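VP5 (Halorubrum pleomorphic virus 2, PDB 6QGI) is an envelope glycoprotein of a haloarchaeal pleomorphic virus and probably drives fusion of the viral membrane with that of the host cell. Local coordinates at residues A[190-194]-A[203-207]; A[121-125]-A[157-161]; A[113-117]-A[223-228]; A[13-18]-A[57-62]; A[106-111]-A[169-173]. All coordinates share one frame; numbering follows the deposited sequence.

Contact 1: A[190-194]-A[203-207]; sequences SYYYD and LGDLK
Tyr191 and Asp205 mark the closest approach of the two backbones, with their CA atoms 7.3 Å apart, too far for main-chain pairing. Residues 190-193 are the extended end of strand 189-193; the irregular loop segment 203-207 runs past its flank. The gap is filled by Tyr191 and Tyr193, two residues apart on the strand. Both hold CG opposite the carbonyl carbon, a shared setting that sends their rings toward the loop.

Tyr191 offers the rim of its ring to Gly204, CE2 coming within 3.4 Å of Gly204 C near the ring plane. The lack of a side chain on Gly204 allows this approach. The carboxylate of Asp205 stands almost perpendicular to the same ring, at 89°, and puts OD1 only 2.9 Å from Tyr191 CD2. Polar partners a little earlier in the same loop hold both groups: Tyr191 OH bonds to Asp202, and Asp205 OD2 takes the backbone N-H of Gly201.

The hydroxyl of Tyr193 lies 3.0 Å from Asp205 CA and accepts a hydrogen bond from Leu206 N at 3.3 Å, with a moderately bent angle of 146° at the hydrogen. Next to the hydroxyl carbon, Tyr193 CE2 meets Leu206 CD1 at 3.9 Å, the methyl lying in the ring plane at its edge.

Behind the tyrosines, backbone bonds from Tyr191 to Val184 and from Tyr193 to Val182 join their strand to strand 176-186. Leu206 leans on Leu156 of strand 155-159, while Lys207 bonds through its backbone to Leu146, so the loop lies against one side of this small antiparallel sheet.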
# COMPACT_ATOMS: atom_id res chain seq x y z
N SER A 190 -13.85 -21.58 -21.13
CA SER A 190 -13.80 -20.32 -20.39
C SER A 190 -12.49 -20.18 -19.63
O SER A 190 -11.91 -21.19 -19.22
CB SER A 190 -14.98 -20.21 -19.42
OG SER A 190 -16.21 -20.17 -20.13
N TYR A 191 -12.01 -18.94 -19.44
CA TYR A 191 -10.78 -18.69 -18.69
C TYR A 191 -11.12 -18.14 -17.32
O TYR A 191 -11.90 -17.20 -17.22
CB TYR A 191 -9.83 -17.73 -19.43
CG TYR A 191 -9.16 -18.29 -20.67
CD1 TYR A 191 -9.20 -19.65 -20.97
CD2 TYR A 191 -8.44 -17.46 -21.53
CE1 TYR A 191 -8.58 -20.17 -22.10
CE2 TYR A 191 -7.80 -17.97 -22.66
CZ TYR A 191 -7.87 -19.33 -22.94
OH TYR A 191 -7.25 -19.82 -24.06
N TYR A 192 -10.55 -18.74 -16.26
CA TYR A 192 -10.80 -18.29 -14.90
C TYR A 192 -9.52 -17.76 -14.29
O TYR A 192 -8.48 -18.42 -14.36
CB TYR A 192 -11.41 -19.42 -14.06
CG TYR A 192 -12.71 -19.97 -14.62
CD1 TYR A 192 -13.93 -19.42 -14.27
CD2 TYR A 192 -12.70 -21.06 -15.50
CE1 TYR A 192 -15.13 -19.94 -14.77
CE2 TYR A 192 -13.89 -21.57 -16.01
CZ TYR A 192 -15.10 -21.01 -15.64
OH TYR A 192 -16.28 -21.52 -16.14
N TYR A 193 -9.58 -16.54 -13.72
CA TYR A 193 -8.42 -15.89 -13.11
C TYR A 193 -8.60 -15.71 -11.63
O TYR A 193 -9.64 -15.24 -11.17
CB TYR A 193 -8.15 -14.50 -13.73
CG TYR A 193 -8.03 -14.46 -15.24
CD1 TYR A 193 -7.38 -15.46 -15.95
CD2 TYR A 193 -8.51 -13.36 -15.96
CE1 TYR A 193 -7.25 -15.40 -17.33
CE2 TYR A 193 -8.35 -13.28 -17.34
CZ TYR A 193 -7.73 -14.30 -18.02
OH TYR A 193 -7.62 -14.23 -19.38
N ASP A 194 -7.55 -16.04 -10.88
CA ASP A 194 -7.48 -15.90 -9.43
C ASP A 194 -5.99 -15.67 -9.06
O ASP A 194 -5.14 -15.91 -9.92
CB ASP A 194 -8.11 -17.14 -8.72
CG ASP A 194 -7.49 -18.48 -9.04
OD1 ASP A 194 -6.56 -18.53 -9.83
OD2 ASP A 194 -7.93 -19.48 -8.47
N LEU A 203 -3.17 -15.95 -26.22
CA LEU A 203 -3.78 -14.71 -26.73
C LEU A 203 -5.30 -14.62 -26.41
O LEU A 203 -5.91 -13.59 -26.69
CB LEU A 203 -3.54 -14.54 -28.24
CG LEU A 203 -2.11 -14.25 -28.70
CD1 LEU A 203 -1.99 -14.45 -30.20
CD2 LEU A 203 -1.67 -12.84 -28.34
N GLY A 204 -5.86 -15.67 -25.82
CA GLY A 204 -7.27 -15.71 -25.43
C GLY A 204 -7.55 -14.93 -24.16
O GLY A 204 -8.72 -14.65 -23.85
N ASP A 205 -6.50 -14.60 -23.41
CA ASP A 205 -6.60 -13.84 -22.16
C ASP A 205 -6.91 -12.38 -22.42
O ASP A 205 -6.55 -11.87 -23.49
CB ASP A 205 -5.29 -13.97 -21.35
CG ASP A 205 -5.01 -15.38 -20.88
OD1 ASP A 205 -5.79 -16.28 -21.21
OD2 ASP A 205 -3.99 -15.58 -20.20
N LEU A 206 -7.55 -11.69 -21.44
CA LEU A 206 -7.87 -10.26 -21.52
C LEU A 206 -6.61 -9.51 -21.94
O LEU A 206 -5.54 -9.78 -21.38
CB LEU A 206 -8.39 -9.72 -20.17
CG LEU A 206 -9.76 -10.18 -19.69
CD1 LEU A 206 -9.97 -9.83 -18.24
CD2 LEU A 206 -10.89 -9.60 -20.53
N LYS A 207 -6.71 -8.66 -22.98
CA LYS A 207 -5.61 -7.92 -23.58
C LYS A 207 -4.56 -7.45 -22.57
O LYS A 207 -3.36 -7.53 -22.85
CB LYS A 207 -6.13 -6.70 -24.36
CG LYS A 207 -5.14 -6.17 -25.39
CD LYS A 207 -5.45 -4.75 -25.79
CE LYS A 207 -4.30 -4.14 -26.54
NZ LYS A 207 -4.54 -2.71 -26.86

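Contact 2: A[121-125]-A[157-161]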
# COMPACT_ATOMS: atom_id res chain seq x y z
N VAL A 121 -13.62 -9.04 -6.82
CA VAL A 121 -14.41 -9.88 -7.74
C VAL A 121 -15.91 -9.69 -7.41
O VAL A 121 -16.71 -9.55 -8.34
CB VAL A 121 -13.98 -11.37 -7.71
CG1 VAL A 121 -14.85 -12.23 -8.63
CG2 VAL A 121 -12.51 -11.53 -8.10
N ALA A 122 -16.28 -9.67 -6.10
CA ALA A 122 -17.65 -9.47 -5.63
C ALA A 122 -18.20 -8.11 -6.11
O ALA A 122 -19.34 -8.04 -6.60
CB ALA A 122 -17.71 -9.55 -4.11
N GLU A 123 -17.38 -7.06 -5.99
CA GLU A 123 -17.68 -5.69 -6.43
C GLU A 123 -17.82 -5.65 -7.94
O GLU A 123 -18.72 -4.96 -8.44
CB GLU A 123 -16.57 -4.74 -5.96
CG GLU A 123 -16.87 -3.27 -6.13
CD GLU A 123 -15.70 -2.41 -5.72
OE1 GLU A 123 -15.87 -1.54 -4.83
OE2 GLU A 123 -14.60 -2.60 -6.28
N LEU A 124 -16.95 -6.39 -8.67
CA LEU A 124 -16.98 -6.49 -10.12
C LEU A 124 -18.28 -7.15 -10.56
O LEU A 124 -18.89 -6.70 -11.52
CB LEU A 124 -15.75 -7.25 -10.67
CG LEU A 124 -15.68 -7.46 -12.20
CD1 LEU A 124 -15.58 -6.14 -12.96
CD2 LEU A 124 -14.52 -8.37 -12.57
N ASP A 125 -18.72 -8.21 -9.83
CA ASP A 125 -19.95 -8.93 -10.12
C ASP A 125 -21.16 -8.00 -10.02
O ASP A 125 -22.02 -8.04 -10.91
CB ASP A 125 -20.11 -10.15 -9.19
CG ASP A 125 -21.30 -11.03 -9.53
OD1 ASP A 125 -21.46 -11.39 -10.73
OD2 ASP A 125 -22.07 -11.38 -8.60
N LEU A 157 -17.14 -12.09 -17.04
CA LEU A 157 -17.94 -12.47 -15.88
C LEU A 157 -17.10 -12.53 -14.59
O LEU A 157 -15.88 -12.66 -14.64
CB LEU A 157 -18.64 -13.82 -16.12
CG LEU A 157 -19.63 -13.87 -17.30
CD1 LEU A 157 -20.01 -15.29 -17.64
CD2 LEU A 157 -20.88 -13.03 -17.04
N ALA A 158 -17.77 -12.38 -13.45
CA ALA A 158 -17.15 -12.43 -12.13
C ALA A 158 -17.92 -13.39 -11.25
O ALA A 158 -19.13 -13.25 -11.08
CB ALA A 158 -17.10 -11.04 -11.52
N ASN A 159 -17.22 -14.41 -10.74
CA ASN A 159 -17.80 -15.45 -9.89
C ASN A 159 -17.31 -15.24 -8.45
O ASN A 159 -16.17 -15.62 -8.16
CB ASN A 159 -17.45 -16.83 -10.43
CG ASN A 159 -17.68 -16.95 -11.90
OD1 ASN A 159 -18.81 -17.11 -12.37
ND2 ASN A 159 -16.61 -16.86 -12.67
N PRO A 160 -18.10 -14.58 -7.57
CA PRO A 160 -17.62 -14.33 -6.19
C PRO A 160 -17.45 -15.60 -5.37
O PRO A 160 -18.08 -16.61 -5.68
CB PRO A 160 -18.72 -13.44 -5.58
CG PRO A 160 -19.54 -12.97 -6.72
CD PRO A 160 -19.46 -14.04 -7.76
N SER A 161 -16.62 -15.54 -4.30
CA SER A 161 -16.38 -16.66 -3.39
C SER A 161 -17.72 -17.28 -2.97
O SER A 161 -18.67 -16.56 -2.66
CB SER A 161 -15.58 -16.23 -2.18
OG SER A 161 -16.24 -15.24 -1.41
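Val121 begins the contact by laying CG1 against the backbone beyond Ala158, 3.7 Å from Asn159 O. That methyl is anti to the valine N (chi1 178°), which turns it to the strand. The carbonyl oxygen of Val121 also touches the Ala158 methyl, while remaining tied within the helix to Asp125 N. One residue on, Ala122 meets the proline ring more loosely, CB to Pro160 CB at 4.3 Å. Leu124 then comes over the Ala158 methyl with its CD2 branch at 3.9 Å, so this small side chain sits between Val121, Leu124 and Asp125. Asp125 finishes the series: its side chain crosses that of Pro160 at about a right angle, and OD2 lies 3.5 Å from Pro160 CG. The other oxygen, OD1, stands 3.0 Å from Ala158 O; both are acceptors, so no bond joins them, and the proximity might raise the proton affinity of the carboxylate.

No hydrogen bond links the segments. The short axes approach to 7.1 Å at 131°, oblique but nearer antiparallel than parallel. This is helix-on-sheet packing: long helix 91-133 lies across strand 155-159, which is bonded to strand 176-186, and an alanine allows the close approach.

Contact 3: A[113-117]-A[223-228]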
# COMPACT_ATOMS: atom_id res chain seq x y z
N PHE A 113 -5.01 -11.60 1.99
CA PHE A 113 -4.64 -11.44 0.59
C PHE A 113 -5.77 -11.91 -0.34
O PHE A 113 -6.06 -11.25 -1.34
CB PHE A 113 -3.34 -12.22 0.31
CG PHE A 113 -2.88 -12.25 -1.13
CD1 PHE A 113 -2.15 -11.20 -1.67
CD2 PHE A 113 -3.11 -13.37 -1.92
CE1 PHE A 113 -1.72 -11.24 -2.99
CE2 PHE A 113 -2.67 -13.41 -3.24
CZ PHE A 113 -1.97 -12.35 -3.77
N LEU A 114 -6.42 -13.04 -0.01
CA LEU A 114 -7.48 -13.60 -0.83
C LEU A 114 -8.82 -12.90 -0.60
O LEU A 114 -9.61 -12.82 -1.55
CB LEU A 114 -7.62 -15.12 -0.63
CG LEU A 114 -6.40 -15.94 -1.06
CD1 LEU A 114 -6.49 -17.37 -0.61
CD2 LEU A 114 -6.12 -15.79 -2.55
N LYS A 115 -9.06 -12.34 0.60
CA LYS A 115 -10.28 -11.58 0.90
C LYS A 115 -10.28 -10.26 0.12
O LYS A 115 -11.34 -9.82 -0.33
CB LYS A 115 -10.40 -11.31 2.41
CG LYS A 115 -11.05 -12.42 3.21
CD LYS A 115 -11.06 -12.09 4.70
CE LYS A 115 -11.25 -13.33 5.54
NZ LYS A 115 -12.61 -13.92 5.37
N THR A 116 -9.09 -9.66 -0.05
CA THR A 116 -8.87 -8.42 -0.81
C THR A 116 -9.23 -8.67 -2.28
O THR A 116 -9.87 -7.80 -2.88
CB THR A 116 -7.41 -7.95 -0.65
OG1 THR A 116 -7.10 -7.85 0.74
CG2 THR A 116 -7.13 -6.61 -1.33
N TRP A 117 -8.86 -9.85 -2.83
CA TRP A 117 -9.18 -10.28 -4.20
C TRP A 117 -10.67 -10.59 -4.31
O TRP A 117 -11.30 -10.21 -5.29
CB TRP A 117 -8.32 -11.50 -4.63
CG TRP A 117 -8.66 -12.05 -6.00
CD1 TRP A 117 -9.53 -13.06 -6.27
CD2 TRP A 117 -8.13 -11.62 -7.26
NE1 TRP A 117 -9.57 -13.29 -7.63
CE2 TRP A 117 -8.73 -12.41 -8.26
CE3 TRP A 117 -7.21 -10.63 -7.65
CZ2 TRP A 117 -8.44 -12.25 -9.62
CZ3 TRP A 117 -6.92 -10.48 -9.00
CH2 TRP A 117 -7.52 -11.29 -9.97
N LEU A 223 -7.57 -5.78 -11.20
CA LEU A 223 -7.91 -7.21 -11.06
C LEU A 223 -7.08 -8.05 -12.06
O LEU A 223 -7.59 -9.03 -12.63
CB LEU A 223 -9.43 -7.45 -11.24
CG LEU A 223 -10.32 -6.95 -10.13
CD1 LEU A 223 -11.78 -7.14 -10.47
CD2 LEU A 223 -10.04 -7.65 -8.86
N ASN A 224 -5.81 -7.64 -12.28
CA ASN A 224 -4.87 -8.30 -13.18
C ASN A 224 -4.18 -9.41 -12.40
O ASN A 224 -3.30 -9.12 -11.59
CB ASN A 224 -3.87 -7.28 -13.76
CG ASN A 224 -2.91 -7.80 -14.82
OD1 ASN A 224 -2.94 -8.97 -15.24
ND2 ASN A 224 -2.02 -6.94 -15.28
N ALA A 225 -4.58 -10.67 -12.64
CA ALA A 225 -4.04 -11.87 -11.97
C ALA A 225 -2.51 -12.01 -12.13
O ALA A 225 -1.87 -12.62 -11.28
CB ALA A 225 -4.74 -13.11 -12.48
N SER A 226 -1.94 -11.41 -13.20
CA SER A 226 -0.50 -11.35 -13.50
C SER A 226 0.27 -10.55 -12.44
O SER A 226 1.48 -10.69 -12.34
CB SER A 226 -0.26 -10.70 -14.85
OG SER A 226 -0.43 -11.64 -15.89
N ASN A 227 -0.44 -9.65 -11.71
CA ASN A 227 0.15 -8.81 -10.66
C ASN A 227 -0.02 -9.45 -9.28
O ASN A 227 0.72 -9.12 -8.36
CB ASN A 227 -0.48 -7.42 -10.67
CG ASN A 227 -0.12 -6.58 -11.87
OD1 ASN A 227 0.83 -6.86 -12.61
ND2 ASN A 227 -0.86 -5.50 -12.06
N TRP A 228 -0.97 -10.38 -9.15
CA TRP A 228 -1.29 -11.10 -7.91
C TRP A 228 -0.54 -12.44 -7.82
O TRP A 228 -0.17 -12.84 -6.72
CB TRP A 228 -2.81 -11.32 -7.82
CG TRP A 228 -3.58 -10.05 -7.57
CD1 TRP A 228 -3.81 -9.03 -8.45
CD2 TRP A 228 -4.23 -9.68 -6.35
NE1 TRP A 228 -4.56 -8.05 -7.86
CE2 TRP A 228 -4.83 -8.42 -6.56
CE3 TRP A 228 -4.38 -10.30 -5.10
CZ2 TRP A 228 -5.57 -7.77 -5.57
CZ3 TRP A 228 -5.09 -9.64 -4.11
CH2 TRP A 228 -5.68 -8.39 -4.35
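An aromatic cluster of Phe113, Trp117 and Trp228 makes this buried helix-to-helix contact, where helix 91-133 passes the start of helix 225-253. Trp228 lies between the other two. Trp117 turns an edge onto one face of its indole in a T-shaped pair, the planes 70° apart and the six-membered ring of Trp117 centred 4.5 Å from the five-membered ring of Trp228. CE3 is the leading atom, 3.4 Å from Trp228 CD2. Phe113 is neither stacked nor T-shaped against Trp228: the planes are inclined by 51°, and Phe113 CZ comes within 3.4 Å of Trp228 CE3. Phe113 and Trp117 both hold CG anti to the backbone N (chi1 175° for Phe113), which sends the rings the same way.

The edge of Trp228 meets helix 91-133 at a carbonyl and a methyl: CZ3 is 3.3 Å from Phe113 O, and CH2 is 3.8 Å from Thr116 CG2. Asn224 sits at the N-cap of helix 225-253, where its OD1 accepts a weak bond from Ser226 N. Just before it, Leu223 places CD2 over a face of Trp117. On its other edge Trp117 donates NE1-H to Gly180 O of strand 176-186, while Ile59 of helix 37-60 packs on both Phe113 and Trp228.

Contact 4: A[13-18]-A[57-62]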
# COMPACT_ATOMS: atom_id res chain seq x y z
N ALA A 13 -0.50 5.04 -1.19
CA ALA A 13 -0.81 4.84 0.23
C ALA A 13 -0.24 3.49 0.67
O ALA A 13 -0.09 2.59 -0.17
CB ALA A 13 -2.30 4.92 0.46
N VAL A 14 0.15 3.35 1.95
CA VAL A 14 0.74 2.09 2.39
C VAL A 14 -0.11 1.47 3.52
O VAL A 14 -0.39 2.12 4.54
CB VAL A 14 2.24 2.25 2.79
CG1 VAL A 14 2.84 0.95 3.30
CG2 VAL A 14 3.06 2.79 1.61
N GLY A 15 -0.54 0.22 3.30
CA GLY A 15 -1.29 -0.60 4.25
C GLY A 15 -0.69 -1.99 4.25
O GLY A 15 -0.84 -2.72 3.27
N VAL A 16 0.07 -2.34 5.30
CA VAL A 16 0.77 -3.64 5.35
C VAL A 16 0.35 -4.50 6.55
O VAL A 16 0.94 -5.57 6.77
CB VAL A 16 2.32 -3.46 5.31
CG1 VAL A 16 2.78 -2.82 4.00
CG2 VAL A 16 2.83 -2.66 6.50
N GLY A 17 -0.66 -4.03 7.30
CA GLY A 17 -1.16 -4.72 8.48
C GLY A 17 -1.69 -6.11 8.20
O GLY A 17 -1.64 -6.97 9.09
N TRP A 18 -2.14 -6.34 6.95
CA TRP A 18 -2.67 -7.61 6.43
C TRP A 18 -1.64 -8.73 6.45
O TRP A 18 -2.00 -9.91 6.42
CB TRP A 18 -3.19 -7.41 5.00
CG TRP A 18 -2.13 -6.96 4.04
CD1 TRP A 18 -1.76 -5.68 3.77
CD2 TRP A 18 -1.32 -7.81 3.22
NE1 TRP A 18 -0.72 -5.68 2.87
CE2 TRP A 18 -0.45 -6.97 2.49
CE3 TRP A 18 -1.23 -9.20 3.04
CZ2 TRP A 18 0.49 -7.47 1.58
CZ3 TRP A 18 -0.30 -9.70 2.14
CH2 TRP A 18 0.54 -8.84 1.41
N SER A 57 -2.37 -0.17 -2.56
CA SER A 57 -1.97 0.37 -1.25
C SER A 57 -1.68 -0.72 -0.25
O SER A 57 -0.83 -0.53 0.62
CB SER A 57 -3.06 1.28 -0.69
OG SER A 57 -3.33 2.36 -1.56
N THR A 58 -2.38 -1.85 -0.36
CA THR A 58 -2.22 -2.95 0.57
C THR A 58 -1.40 -4.10 0.00
O THR A 58 -0.36 -4.43 0.58
CB THR A 58 -3.58 -3.44 1.09
OG1 THR A 58 -4.39 -3.85 -0.02
CG2 THR A 58 -4.32 -2.40 1.93
N ILE A 59 -1.83 -4.71 -1.12
CA ILE A 59 -1.17 -5.91 -1.63
C ILE A 59 -0.25 -5.71 -2.86
O ILE A 59 0.91 -6.13 -2.80
CB ILE A 59 -2.26 -6.97 -1.95
CG1 ILE A 59 -2.89 -7.53 -0.65
CG2 ILE A 59 -1.69 -8.10 -2.82
CD1 ILE A 59 -4.08 -8.34 -0.88
N VAL A 60 -0.77 -5.16 -3.97
CA VAL A 60 -0.09 -5.09 -5.26
C VAL A 60 1.21 -4.27 -5.21
O VAL A 60 2.20 -4.72 -5.78
CB VAL A 60 -1.04 -4.59 -6.39
CG1 VAL A 60 -0.37 -4.63 -7.76
CG2 VAL A 60 -2.32 -5.43 -6.42
N ASP A 61 1.23 -3.10 -4.54
CA ASP A 61 2.44 -2.27 -4.51
C ASP A 61 3.47 -2.71 -3.46
O ASP A 61 4.59 -2.21 -3.49
CB ASP A 61 2.08 -0.79 -4.30
CG ASP A 61 1.66 -0.05 -5.57
OD1 ASP A 61 1.49 -0.72 -6.62
OD2 ASP A 61 1.50 1.19 -5.51
N ASN A 62 3.13 -3.67 -2.59
CA ASN A 62 4.04 -4.10 -1.53
C ASN A 62 4.29 -5.62 -1.58
O ASN A 62 3.85 -6.35 -0.70
CB ASN A 62 3.51 -3.67 -0.15
CG ASN A 62 2.89 -2.29 -0.11
OD1 ASN A 62 3.51 -1.30 -0.50
ND2 ASN A 62 1.65 -2.20 0.33
O HOH W 1 -2.54 4.60 -3.19
O HOH W 2 2.01 1.55 -1.60
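Gly15 N donates to Ser57 O at 2.8 Å, a direct bond between the loop and helix 37-60. The same oxygen takes a second donor, Asn62 ND2 at 3.0 Å, and the two N-H groups approach from opposite faces of the carbonyl plane. Asn62 ND2 also serves the next carbonyl, Thr58 O, with a straighter bond of 154°; both acceptors lie close to the plane of its amide. This double use fixes the rotation of the amide, whose OD1 is bonded to Tyr344 OH.

Thr58 O receives a further, weak bond from Trp18 NE1, which lies 2.6 Å away but at a poor angle of 117°. The indole N-H also leans weakly to Gly15 O, 3.0 Å from NE1 within the loop. Gly15 O is met in addition by Thr58 CA, a CA-H...O contact of 3.0 Å. Trp18 gets there with CG between its own N and carbonyl carbon (chi1 61°), and one face of its six-membered ring rests on Ile59 CG1, almost squarely over the centre. Beside Ala13, a water accepts from Ala13 N and donates to Ser57 OG, whose own proton goes to Ser53 O.

Helix 37-60 widens into a pi-type turn at 57-60. Such a turn disturbs the regular helical bonding pattern, and here an asparagine side chain and the incoming loop supply donors to its carbonyls.

Contact 5: A[106-111]-A[169-173]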
# COMPACT_ATOMS: atom_id res chain seq x y z
N LEU A 106 0.52 -17.70 8.73
CA LEU A 106 0.47 -17.63 7.26
C LEU A 106 -0.96 -17.81 6.74
O LEU A 106 -1.24 -17.30 5.66
CB LEU A 106 1.46 -18.59 6.58
CG LEU A 106 2.94 -18.20 6.83
CD1 LEU A 106 3.87 -19.24 6.40
CD2 LEU A 106 3.32 -16.94 6.13
N THR A 107 -1.87 -18.43 7.52
CA THR A 107 -3.29 -18.55 7.15
C THR A 107 -3.91 -17.15 7.21
O THR A 107 -4.63 -16.78 6.29
CB THR A 107 -4.02 -19.59 8.03
OG1 THR A 107 -3.57 -20.87 7.63
CG2 THR A 107 -5.54 -19.55 7.89
N THR A 108 -3.57 -16.37 8.25
CA THR A 108 -4.05 -15.00 8.46
C THR A 108 -3.53 -14.09 7.34
O THR A 108 -4.24 -13.18 6.93
CB THR A 108 -3.66 -14.49 9.86
OG1 THR A 108 -4.12 -15.43 10.83
CG2 THR A 108 -4.24 -13.13 10.18
N VAL A 109 -2.31 -14.35 6.82
CA VAL A 109 -1.72 -13.57 5.73
C VAL A 109 -2.43 -13.97 4.42
O VAL A 109 -2.90 -13.07 3.71
CB VAL A 109 -0.17 -13.70 5.64
CG1 VAL A 109 0.39 -12.96 4.43
CG2 VAL A 109 0.49 -13.19 6.92
N GLN A 110 -2.52 -15.28 4.12
CA GLN A 110 -3.19 -15.81 2.92
C GLN A 110 -4.66 -15.37 2.85
O GLN A 110 -5.11 -14.97 1.78
CB GLN A 110 -3.14 -17.34 2.87
CG GLN A 110 -1.77 -17.93 2.59
CD GLN A 110 -1.75 -19.41 2.91
OE1 GLN A 110 -2.33 -19.87 3.91
NE2 GLN A 110 -1.08 -20.17 2.08
N SER A 111 -5.39 -15.45 3.98
CA SER A 111 -6.80 -15.06 4.08
C SER A 111 -6.99 -13.60 3.76
O SER A 111 -7.88 -13.28 2.98
CB SER A 111 -7.37 -15.37 5.46
OG SER A 111 -7.25 -16.75 5.74
N PHE A 169 -9.25 -22.86 -2.28
CA PHE A 169 -7.85 -22.82 -1.88
C PHE A 169 -7.66 -23.38 -0.48
O PHE A 169 -8.37 -22.99 0.45
CB PHE A 169 -7.30 -21.38 -1.96
CG PHE A 169 -5.86 -21.23 -1.52
CD1 PHE A 169 -4.82 -21.57 -2.37
CD2 PHE A 169 -5.55 -20.72 -0.26
CE1 PHE A 169 -3.49 -21.43 -1.96
CE2 PHE A 169 -4.22 -20.56 0.13
CZ PHE A 169 -3.20 -20.91 -0.72
N THR A 170 -6.67 -24.26 -0.32
CA THR A 170 -6.35 -24.85 0.97
C THR A 170 -5.31 -23.96 1.66
O THR A 170 -4.21 -23.77 1.13
CB THR A 170 -5.88 -26.31 0.82
OG1 THR A 170 -6.77 -27.00 -0.07
CG2 THR A 170 -5.80 -27.05 2.16
N LEU A 171 -5.66 -23.41 2.83
CA LEU A 171 -4.79 -22.54 3.62
C LEU A 171 -3.73 -23.37 4.35
O LEU A 171 -3.85 -24.60 4.41
CB LEU A 171 -5.62 -21.71 4.61
CG LEU A 171 -6.64 -20.75 3.97
CD1 LEU A 171 -7.72 -20.35 4.95
CD2 LEU A 171 -5.97 -19.52 3.42
N ALA A 172 -2.68 -22.70 4.89
CA ALA A 172 -1.60 -23.35 5.63
C ALA A 172 -2.14 -24.12 6.83
O ALA A 172 -1.63 -25.20 7.15
CB ALA A 172 -0.59 -22.32 6.08
N ASP A 173 -3.22 -23.60 7.43
CA ASP A 173 -3.97 -24.17 8.55
C ASP A 173 -4.57 -25.52 8.18
O ASP A 173 -4.85 -26.33 9.06
CB ASP A 173 -5.11 -23.21 8.95
CG ASP A 173 -5.39 -23.10 10.43
OD1 ASP A 173 -5.01 -24.02 11.18
OD2 ASP A 173 -6.00 -22.08 10.84
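Gln110 and Thr107, one helical turn apart, both point their polar groups at the turn that follows strand 167-170. The Gln110 chain is extended beyond CG and carries OE1 to Ala172 N, 3.0 Å away; the bond is fairly straight at 160° and uses an amide lone pair in the carbonyl plane. Its amide stands nearly upright to the Phe169 ring, at 85°, and NE2 touches the ring edge, 3.6 Å from CZ. Thr107 OG1 accepts from the next N-H, Asp173 N, at 2.8 Å, with a more bent angle of 138°, while donating its own proton back to Asn103 O. Two successive N-H groups are therefore held by one hydroxyl oxygen and one amide oxygen on the same helix face.

Leu171 wedges between these residues. Its two methyls part: CD1 meets Thr107 CG2 at 3.7 Å, the side chains crossing at about a right angle, and CD2 lies 3.6 Å from Gln110 CB. Thr107 CG2 can reach the leucine because it is anti to the threonine N, the hydroxyl taking the position opposite the carbonyl carbon. Ser111 OG also flanks CD1 while donating to Thr107 O, an oxygen that accepts Ser111 N as well.

Strands 167-170 and 176-186 form an antiparallel hairpin, and side chains of helix 91-133 satisfy two N-H groups of its connecting turn, with Ala172 also packing on Leu239 of helix 225-253.

Helix 91-133 runs through contacts 5, 3 and 2 in that order, and its three segments face the small antiparallel sheet or the start of helix 225-253. Contact 3 is the most connected: its centre is 12 Å from both contact 2 and contact 4, and it touches all four others. Leu124 CD2 meets Leu223 CD1 at 3.7 Å, Leu114 packs on Phe169, and Ile59 joins the aromatic cluster to contact 4, whose centre lies about 3 Å from the centre of the folded chain. Contact 1 reaches Trp117 through Tyr193 and Asp194, and contact 2 through Tyr192 and Asn159. Contacts 1 and 4 lie farthest apart, with centres about 26 Å from each other.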